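Local coordinates for protein VipE (Legionella pneumophila subsp. pneumophila str. Philadelphia 1, PDB 4QN8) that is a Legionella effector of unestablished molecular function, represented by its all-helical N-terminal part and probably acting inside the host cell, at residues M3-Y15 and V51-F65. Sequence-based numbering, arbitrary orientation.
Sequences MPLTQTQRLINTY and VSDSNHSKMDAIKDF
The 6-15 and 58-65 portions of helices 6-20 and 58-69 pack with axes 9.0 Å apart. They cross at -48°, and the CA atoms of Thr8 and Phe65 come within 5.0 Å. The Ser52-Asn55 type I turn ahead of the second helix faces the start of the first, so the contact joins the N-terminal helix of an all-helical domain to both. Asp53 grips that start with both oxygens, each on its syn side. OD1 accepts from Thr6 N at 168°, OD2 from Thr6 OG1 (2.6 Å), and a water joins OD1 to Gln7 N. With CG anti to the backbone N (chi1 -170°), Asp64 brings its carboxylate to the same helix end. Its OD2 receives Thr8 OG1 on the anti lone pair (2.6 Å) and Leu5 N from above the carboxylate plane (2.9 Å). A second water bridges Thr8 OG1 to Ala61 O. Between the two carboxylates sits Leu5, the N-cap residue, whose CD2 touches Ser52 O (3.3 Å) while CD1 lies over one face of the His56 ring. That ring is fixed by a nearly in-plane bond from ND1 to Ser52 O. Extended Gln7 lays its amide beside Ala61 CB, its OE1 hydrogen-bonded to Thr39 N. Farther along, Ile12 CD1 meets Phe65 CE1 obliquely (3.6 Å), and the rings of Phe38 and Phe65 meet edge-to-face. Two carboxylates thus hold the first turn of helix 6-20, where their negative charge probably interacts favourably with the positive end of the helix dipole.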
HETATM    1  N   MSE A   3      -6.860 -17.942  -6.757  1.00 62.72           N
HETATM    2  CA  MSE A   3      -5.606 -17.923  -6.006  1.00 61.10           C
HETATM    3  C   MSE A   3      -4.808 -16.649  -6.274  1.00 48.35           C
HETATM    4  O   MSE A   3      -4.811 -16.131  -7.394  1.00 50.33           O
HETATM    5  CB  MSE A   3      -4.755 -19.160  -6.329  1.00 66.83           C
HETATM    6  CG  MSE A   3      -5.299 -20.461  -5.740  1.00 71.87           C
HETATM    7 SE   MSE A   3      -5.178 -20.535  -3.791  0.47 73.33          SE
HETATM    8  CE  MSE A   3      -3.363 -21.230  -3.605  1.00 44.83           C
ATOM      9  N   PRO A   4      -4.128 -16.131  -5.239  1.00 37.04           N
ATOM     10  CA  PRO A   4      -3.289 -14.937  -5.407  1.00 30.91           C
ATOM     11  C   PRO A   4      -2.054 -15.240  -6.250  1.00 28.00           C
ATOM     12  O   PRO A   4      -1.778 -16.405  -6.537  1.00 27.17           O
ATOM     13  CB  PRO A   4      -2.861 -14.599  -3.976  1.00 36.03           C
ATOM     14  CG  PRO A   4      -3.009 -15.883  -3.213  1.00 39.59           C
ATOM     15  CD  PRO A   4      -4.167 -16.597  -3.840  1.00 33.03           C
ATOM     16  N   LEU A   5      -1.321 -14.201  -6.640  1.00 21.79           N
ATOM     17  CA  LEU A   5      -0.042 -14.378  -7.310  1.00 20.55           C
ATOM     18  C   LEU A   5       0.915 -15.167  -6.427  1.00 20.70           C
ATOM     19  O   LEU A   5       0.825 -15.095  -5.193  1.00 26.47           O
ATOM     20  CB  LEU A   5       0.588 -13.017  -7.576  1.00 20.54           C
ATOM     21  CG  LEU A   5      -0.222 -12.106  -8.498  1.00 25.17           C
ATOM     22  CD1 LEU A   5       0.311 -10.678  -8.469  1.00 26.26           C
ATOM     23  CD2 LEU A   5      -0.147 -12.673  -9.895  1.00 27.66           C
ATOM     24  N   THR A   6       1.828 -15.909  -7.053  1.00 19.95           N
ATOM     25  CA  THR A   6       2.843 -16.644  -6.303  1.00 24.33           C
ATOM     26  C   THR A   6       3.692 -15.682  -5.469  1.00 25.80           C
ATOM     27  O   THR A   6       4.000 -15.953  -4.304  1.00 26.78           O
ATOM     28  CB  THR A   6       3.720 -17.497  -7.230  1.00 28.09           C
ATOM     29  OG1 THR A   6       2.883 -18.437  -7.923  1.00 30.77           O
ATOM     30  CG2 THR A   6       4.769 -18.257  -6.423  1.00 29.42           C
ATOM     31  N   GLN A   7       4.044 -14.544  -6.060  1.00 24.27           N
ATOM     32  CA  GLN A   7       4.768 -13.492  -5.358  1.00 23.43           C
ATOM     33  C   GLN A   7       4.061 -13.122  -4.045  1.00 22.74           C
ATOM     34  O   GLN A   7       4.692 -13.007  -2.989  1.00 26.23           O
ATOM     35  CB  GLN A   7       4.864 -12.269  -6.277  1.00 29.92           C
ATOM     36  CG  GLN A   7       5.499 -11.066  -5.651  1.00 34.63           C
ATOM     37  CD  GLN A   7       5.659  -9.909  -6.625  1.00 30.16           C
ATOM     38  OE1 GLN A   7       6.184  -8.865  -6.257  1.00 31.58           O
ATOM     39  NE2 GLN A   7       5.223 -10.099  -7.877  1.00 31.00           N
ATOM     40  N   THR A   8       2.744 -12.960  -4.116  1.00 20.80           N
ATOM     41  CA  THR A   8       1.946 -12.626  -2.944  1.00 19.87           C
ATOM     42  C   THR A   8       2.035 -13.725  -1.899  1.00 20.23           C
ATOM     43  O   THR A   8       2.263 -13.456  -0.719  1.00 21.20           O
ATOM     44  CB  THR A   8       0.485 -12.438  -3.329  1.00 21.46           C
ATOM     45  OG1 THR A   8       0.366 -11.221  -4.069  1.00 21.20           O
ATOM     46  CG2 THR A   8      -0.416 -12.368  -2.082  1.00 21.56           C
ATOM     47  N   GLN A   9       1.863 -14.963  -2.338  1.00 22.39           N
ATOM     48  CA  GLN A   9       1.900 -16.096  -1.417  1.00 22.24           C
ATOM     49  C   GLN A   9       3.219 -16.174  -0.663  1.00 23.54           C
ATOM     50  O   GLN A   9       3.237 -16.453   0.538  1.00 21.00           O
ATOM     51  CB  GLN A   9       1.672 -17.409  -2.167  1.00 20.18           C
ATOM     52  CG  GLN A   9       0.284 -17.541  -2.800  1.00 23.03           C
ATOM     53  CD  GLN A   9       0.217 -18.689  -3.791  1.00 37.45           C
ATOM     54  OE1 GLN A   9       1.212 -19.379  -4.026  1.00 46.33           O
ATOM     55  NE2 GLN A   9      -0.957 -18.899  -4.375  1.00 47.58           N
ATOM     56  N   ARG A  10       4.325 -15.956  -1.372  1.00 21.23           N
ATOM     57  CA  ARG A  10       5.638 -16.113  -0.750  1.00 21.36           C
ATOM     58  C   ARG A  10       5.848 -14.997   0.263  1.00 26.40           C
ATOM     59  O   ARG A  10       6.350 -15.238   1.356  1.00 21.28           O
ATOM     60  CB  ARG A  10       6.753 -16.122  -1.797  1.00 20.99           C
ATOM     61  CG  ARG A  10       6.605 -17.234  -2.838  1.00 21.47           C
ATOM     62  CD  ARG A  10       6.856 -18.611  -2.247  1.00 26.23           C
ATOM     63  NE  ARG A  10       6.485 -19.674  -3.179  1.00 25.61           N
ATOM     64  CZ  ARG A  10       7.262 -20.113  -4.165  1.00 32.31           C
ATOM     65  NH1 ARG A  10       8.473 -19.592  -4.354  1.00 26.19           N
ATOM     66  NH2 ARG A  10       6.836 -21.085  -4.960  1.00 29.63           N
ATOM     67  N   LEU A  11       5.451 -13.779  -0.094  1.00 21.24           N
ATOM     68  CA  LEU A  11       5.637 -12.648   0.811  1.00 26.60           C
ATOM     69  C   LEU A  11       4.697 -12.728   2.020  1.00 24.61           C
ATOM     70  O   LEU A  11       5.084 -12.363   3.136  1.00 24.39           O
ATOM     71  CB  LEU A  11       5.518 -11.313   0.063  1.00 18.66           C
ATOM     72  CG  LEU A  11       6.630 -11.159  -0.984  1.00 25.02           C
ATOM     73  CD1 LEU A  11       6.351 -10.042  -1.972  1.00 22.77           C
ATOM     74  CD2 LEU A  11       7.984 -10.910  -0.326  1.00 27.87           C
ATOM     75  N   ILE A  12       3.485 -13.246   1.812  1.00 22.66           N
ATOM     76  CA  ILE A  12       2.574 -13.497   2.935  1.00 22.29           C
ATOM     77  C   ILE A  12       3.160 -14.593   3.828  1.00 29.05           C
ATOM     78  O   ILE A  12       3.107 -14.500   5.059  1.00 26.46           O
ATOM     79  CB  ILE A  12       1.165 -13.904   2.470  1.00 22.21           C
ATOM     80  CG1 ILE A  12       0.517 -12.774   1.675  1.00 23.21           C
ATOM     81  CG2 ILE A  12       0.283 -14.257   3.666  1.00 24.82           C
ATOM     82  CD1 ILE A  12      -0.253 -11.779   2.503  1.00 31.97           C
ATOM     83  N   ASN A  13       3.720 -15.631   3.205  1.00 20.54           N
ATOM     84  CA  ASN A  13       4.347 -16.705   3.951  1.00 21.15           C
ATOM     85  C   ASN A  13       5.434 -16.156   4.871  1.00 25.80           C
ATOM     86  O   ASN A  13       5.584 -16.593   6.012  1.00 28.12           O
ATOM     87  CB  ASN A  13       4.942 -17.743   2.996  1.00 23.00           C
ATOM     88  CG  ASN A  13       5.726 -18.805   3.722  1.00 36.18           C
ATOM     89  OD1 ASN A  13       5.157 -19.599   4.478  1.00 34.71           O
ATOM     90  ND2 ASN A  13       7.045 -18.833   3.499  1.00 38.66           N
ATOM     91  N   THR A  14       6.195 -15.195   4.369  1.00 26.30           N
ATOM     92  CA  THR A  14       7.291 -14.633   5.142  1.00 25.93           C
ATOM     93  C   THR A  14       6.771 -13.615   6.170  1.00 28.37           C
ATOM     94  O   THR A  14       7.092 -13.695   7.356  1.00 29.19           O
ATOM     95  CB  THR A  14       8.334 -13.995   4.209  1.00 27.43           C
ATOM     96  OG1 THR A  14       8.963 -15.026   3.439  1.00 28.33           O
ATOM     97  CG2 THR A  14       9.396 -13.227   5.000  1.00 26.78           C
ATOM     98  N   TYR A  15       5.927 -12.694   5.721  1.00 23.51           N
ATOM     99  CA  TYR A  15       5.574 -11.532   6.529  1.00 26.31           C
ATOM    100  C   TYR A  15       4.187 -11.553   7.185  1.00 29.12           C
ATOM    101  O   TYR A  15       3.902 -10.721   8.050  1.00 29.41           O
ATOM    102  CB  TYR A  15       5.697 -10.278   5.667  1.00 24.41           C
ATOM    103  CG  TYR A  15       7.107  -9.947   5.237  1.00 22.40           C
ATOM    104  CD1 TYR A  15       8.012  -9.402   6.133  1.00 26.67           C
ATOM    105  CD2 TYR A  15       7.522 -10.143   3.920  1.00 24.00           C
ATOM    106  CE1 TYR A  15       9.300  -9.068   5.741  1.00 27.00           C
ATOM    107  CE2 TYR A  15       8.813  -9.816   3.519  1.00 27.49           C
ATOM    108  CZ  TYR A  15       9.694  -9.282   4.438  1.00 31.34           C
ATOM    109  OH  TYR A  15      10.978  -8.949   4.062  1.00 30.44           O
ATOM    110  N   VAL A  51      -4.679 -10.472 -14.788  1.00 33.22           N
ATOM    111  CA  VAL A  51      -3.549 -10.445 -13.862  1.00 34.26           C
ATOM    112  C   VAL A  51      -3.135 -11.882 -13.537  1.00 35.52           C
ATOM    113  O   VAL A  51      -3.955 -12.675 -13.074  1.00 34.76           O
ATOM    114  CB  VAL A  51      -3.920  -9.735 -12.546  1.00 34.12           C
ATOM    115  CG1 VAL A  51      -2.722  -9.685 -11.605  1.00 35.41           C
ATOM    116  CG2 VAL A  51      -4.437  -8.325 -12.821  1.00 39.82           C
ATOM    117  N   SER A  52      -1.873 -12.219 -13.798  1.00 31.13           N
ATOM    118  CA  SER A  52      -1.333 -13.544 -13.494  1.00 29.50           C
ATOM    119  C   SER A  52       0.143 -13.456 -13.115  1.00 31.40           C
ATOM    120  O   SER A  52       0.724 -12.365 -13.069  1.00 28.60           O
ATOM    121  CB  SER A  52      -1.522 -14.507 -14.671  1.00 33.79           C
ATOM    122  OG  SER A  52      -0.769 -14.100 -15.800  1.00 33.91           O
ATOM    123  N   ASP A  53       0.744 -14.602 -12.831  1.00 27.37           N
ATOM    124  CA  ASP A  53       2.158 -14.658 -12.474  1.00 23.97           C
ATOM    125  C   ASP A  53       3.064 -14.113 -13.574  1.00 28.57           C
ATOM    126  O   ASP A  53       4.169 -13.650 -13.295  1.00 29.17           O
ATOM    127  CB  ASP A  53       2.568 -16.106 -12.177  1.00 26.60           C
ATOM    128  CG  ASP A  53       2.256 -16.528 -10.759  1.00 28.87           C
ATOM    129  OD1 ASP A  53       1.775 -15.682  -9.971  1.00 23.87           O
ATOM    130  OD2 ASP A  53       2.516 -17.710 -10.435  1.00 29.99           O
ATOM    131  N   SER A  54       2.606 -14.194 -14.824  1.00 25.81           N
ATOM    132  CA  SER A  54       3.424 -13.787 -15.960  1.00 25.63           C
ATOM    133  C   SER A  54       2.902 -12.490 -16.568  1.00 25.69           C
ATOM    134  O   SER A  54       3.387 -12.056 -17.616  1.00 27.52           O
ATOM    135  CB  SER A  54       3.431 -14.878 -17.032  1.00 30.71           C
ATOM    136  OG  SER A  54       2.155 -14.998 -17.621  1.00 38.58           O
ATOM    137  N   ASN A  55       1.909 -11.885 -15.925  1.00 27.15           N
ATOM    138  CA  ASN A  55       1.301 -10.654 -16.442  1.00 26.99           C
ATOM    139  C   ASN A  55       0.791  -9.766 -15.319  1.00 28.27           C
ATOM    140  O   ASN A  55      -0.381  -9.854 -14.931  1.00 36.13           O
ATOM    141  CB  ASN A  55       0.157 -10.979 -17.413  1.00 25.39           C
ATOM    142  CG  ASN A  55      -0.231  -9.786 -18.287  1.00 33.21           C
ATOM    143  OD1 ASN A  55       0.629  -9.127 -18.884  1.00 31.84           O
ATOM    144  ND2 ASN A  55      -1.529  -9.505 -18.363  1.00 34.70           N
ATOM    145  N   HIS A  56       1.667  -8.925 -14.770  1.00 20.80           N
ATOM    146  CA  HIS A  56       1.235  -8.033 -13.693  1.00 27.38           C
ATOM    147  C   HIS A  56       2.149  -6.823 -13.533  1.00 23.72           C
ATOM    148  O   HIS A  56       3.373  -6.932 -13.588  1.00 22.19           O
ATOM    149  CB  HIS A  56       1.096  -8.782 -12.356  1.00 26.64           C
ATOM    150  CG  HIS A  56       2.384  -9.350 -11.839  1.00 27.54           C
ATOM    151  ND1 HIS A  56       2.728 -10.675 -12.030  1.00 21.64           N
ATOM    152  CD2 HIS A  56       3.397  -8.791 -11.150  1.00 29.84           C
ATOM    153  CE1 HIS A  56       3.918 -10.893 -11.483  1.00 30.15           C
ATOM    154  NE2 HIS A  56       4.341  -9.775 -10.938  1.00 31.62           N
ATOM    155  N   SER A  57       1.541  -5.663 -13.342  1.00 21.00           N
ATOM    156  CA  SER A  57       2.305  -4.469 -13.032  1.00 21.72           C
ATOM    157  C   SER A  57       2.787  -4.514 -11.594  1.00 20.62           C
ATOM    158  O   SER A  57       2.373  -5.377 -10.803  1.00 20.81           O
ATOM    159  CB  SER A  57       1.452  -3.220 -13.238  1.00 18.40           C
ATOM    160  OG  SER A  57       0.442  -3.144 -12.252  1.00 19.11           O
ATOM    161  N   LYS A  58       3.651  -3.568 -11.242  1.00 23.82           N
ATOM    162  CA  LYS A  58       4.068  -3.439  -9.847  1.00 23.95           C
ATOM    163  C   LYS A  58       2.884  -3.159  -8.928  1.00 21.48           C
ATOM    164  O   LYS A  58       2.730  -3.821  -7.895  1.00 21.46           O
ATOM    165  CB  LYS A  58       5.152  -2.369  -9.695  1.00 26.03           C
ATOM    166  CG  LYS A  58       5.626  -2.173  -8.264  1.00 25.05           C
ATOM    167  CD  LYS A  58       6.817  -1.225  -8.231  1.00 25.36           C
ATOM    168  CE  LYS A  58       7.235  -0.916  -6.799  1.00 26.90           C
ATOM    169  NZ  LYS A  58       8.596  -0.289  -6.817  1.00 31.22           N
HETATM  170  N   MSE A  59       2.030  -2.200  -9.291  1.00 17.88           N
HETATM  171  CA  MSE A  59       0.830  -1.971  -8.492  1.00 16.94           C
HETATM  172  C   MSE A  59      -0.100  -3.182  -8.447  1.00 17.69           C
HETATM  173  O   MSE A  59      -0.679  -3.460  -7.394  1.00 19.66           O
HETATM  174  CB  MSE A  59       0.054  -0.721  -8.907  1.00 22.01           C
HETATM  175  CG  MSE A  59      -1.223  -0.556  -8.070  1.00 22.57           C
HETATM  176 SE   MSE A  59      -0.830  -0.474  -6.138  0.38 37.29          SE
HETATM  177  CE  MSE A  59       0.223   1.102  -6.434  1.00 14.09           C
ATOM    178  N   ASP A  60      -0.236  -3.913  -9.554  1.00 21.83           N
ATOM    179  CA  ASP A  60      -1.051  -5.132  -9.528  1.00 19.71           C
ATOM    180  C   ASP A  60      -0.570  -6.058  -8.410  1.00 16.24           C
ATOM    181  O   ASP A  60      -1.375  -6.659  -7.698  1.00 15.43           O
ATOM    182  CB  ASP A  60      -0.951  -5.893 -10.853  1.00 17.70           C
ATOM    183  CG  ASP A  60      -1.712  -5.225 -11.995  1.00 22.56           C
ATOM    184  OD1 ASP A  60      -2.644  -4.429 -11.731  1.00 24.20           O
ATOM    185  OD2 ASP A  60      -1.365  -5.520 -13.170  1.00 21.33           O
ATOM    186  N   ALA A  61       0.746  -6.183  -8.275  1.00 17.83           N
ATOM    187  CA  ALA A  61       1.317  -7.118  -7.306  1.00 20.00           C
ATOM    188  C   ALA A  61       1.096  -6.649  -5.873  1.00 20.85           C
ATOM    189  O   ALA A  61       0.772  -7.447  -4.983  1.00 19.49           O
ATOM    190  CB  ALA A  61       2.792  -7.310  -7.573  1.00 18.15           C
ATOM    191  N   ILE A  62       1.296  -5.355  -5.639  1.00 18.22           N
ATOM    192  CA  ILE A  62       1.064  -4.790  -4.311  1.00 18.12           C
ATOM    193  C   ILE A  62      -0.417  -4.896  -3.928  1.00 15.59           C
ATOM    194  O   ILE A  62      -0.757  -5.259  -2.795  1.00 18.13           O
ATOM    195  CB  ILE A  62       1.537  -3.313  -4.233  1.00 22.07           C
ATOM    196  CG1 ILE A  62       3.013  -3.199  -4.648  1.00 21.23           C
ATOM    197  CG2 ILE A  62       1.299  -2.752  -2.834  1.00 21.53           C
ATOM    198  CD1 ILE A  62       3.586  -1.784  -4.573  1.00 23.97           C
ATOM    199  N   LYS A  63      -1.303  -4.586  -4.876  1.00 18.25           N
ATOM    200  CA  LYS A  63      -2.739  -4.693  -4.645  1.00 17.23           C
ATOM    201  C   LYS A  63      -3.091  -6.112  -4.234  1.00 20.64           C
ATOM    202  O   LYS A  63      -3.867  -6.330  -3.298  1.00 19.45           O
ATOM    203  CB  LYS A  63      -3.512  -4.345  -5.928  1.00 20.14           C
ATOM    204  CG  LYS A  63      -3.690  -2.857  -6.226  1.00 25.12           C
ATOM    205  CD  LYS A  63      -4.461  -2.742  -7.541  1.00 25.02           C
ATOM    206  CE  LYS A  63      -4.704  -1.330  -7.995  1.00 30.99           C
ATOM    207  NZ  LYS A  63      -5.304  -1.390  -9.360  1.00 28.71           N
ATOM    208  N   ASP A  64      -2.519  -7.080  -4.942  1.00 18.91           N
ATOM    209  CA  ASP A  64      -2.843  -8.482  -4.690  1.00 19.95           C
ATOM    210  C   ASP A  64      -2.443  -8.855  -3.263  1.00 17.89           C
ATOM    211  O   ASP A  64      -3.185  -9.549  -2.557  1.00 19.57           O
ATOM    212  CB  ASP A  64      -2.163  -9.377  -5.733  1.00 21.30           C
ATOM    213  CG  ASP A  64      -2.655 -10.816  -5.690  1.00 25.28           C
ATOM    214  OD1 ASP A  64      -3.838 -11.062  -6.023  1.00 26.01           O
ATOM    215  OD2 ASP A  64      -1.855 -11.704  -5.329  1.00 21.89           O
ATOM    216  N   PHE A  65      -1.276  -8.376  -2.838  1.00 19.10           N
ATOM    217  CA  PHE A  65      -0.779  -8.646  -1.479  1.00 17.71           C
ATOM    218  C   PHE A  65      -1.698  -8.050  -0.422  1.00 18.04           C
ATOM    219  O   PHE A  65      -2.077  -8.729   0.535  1.00 19.27           O
ATOM    220  CB  PHE A  65       0.630  -8.080  -1.316  1.00 17.58           C
ATOM    221  CG  PHE A  65       1.226  -8.288   0.050  1.00 16.62           C
ATOM    222  CD1 PHE A  65       1.907  -9.456   0.351  1.00 17.69           C
ATOM    223  CD2 PHE A  65       1.141  -7.289   1.014  1.00 17.76           C
ATOM    224  CE1 PHE A  65       2.489  -9.639   1.613  1.00 21.80           C
ATOM    225  CE2 PHE A  65       1.699  -7.467   2.272  1.00 22.07           C
ATOM    226  CZ  PHE A  65       2.376  -8.648   2.569  1.00 15.91           C
TER
HETATM  227  O   HOH W   1       3.644 -13.940  -8.861  1.00 28.84           O
HETATM  228  O   HOH W   2       2.411  -9.606  -4.584  1.00 23.15           O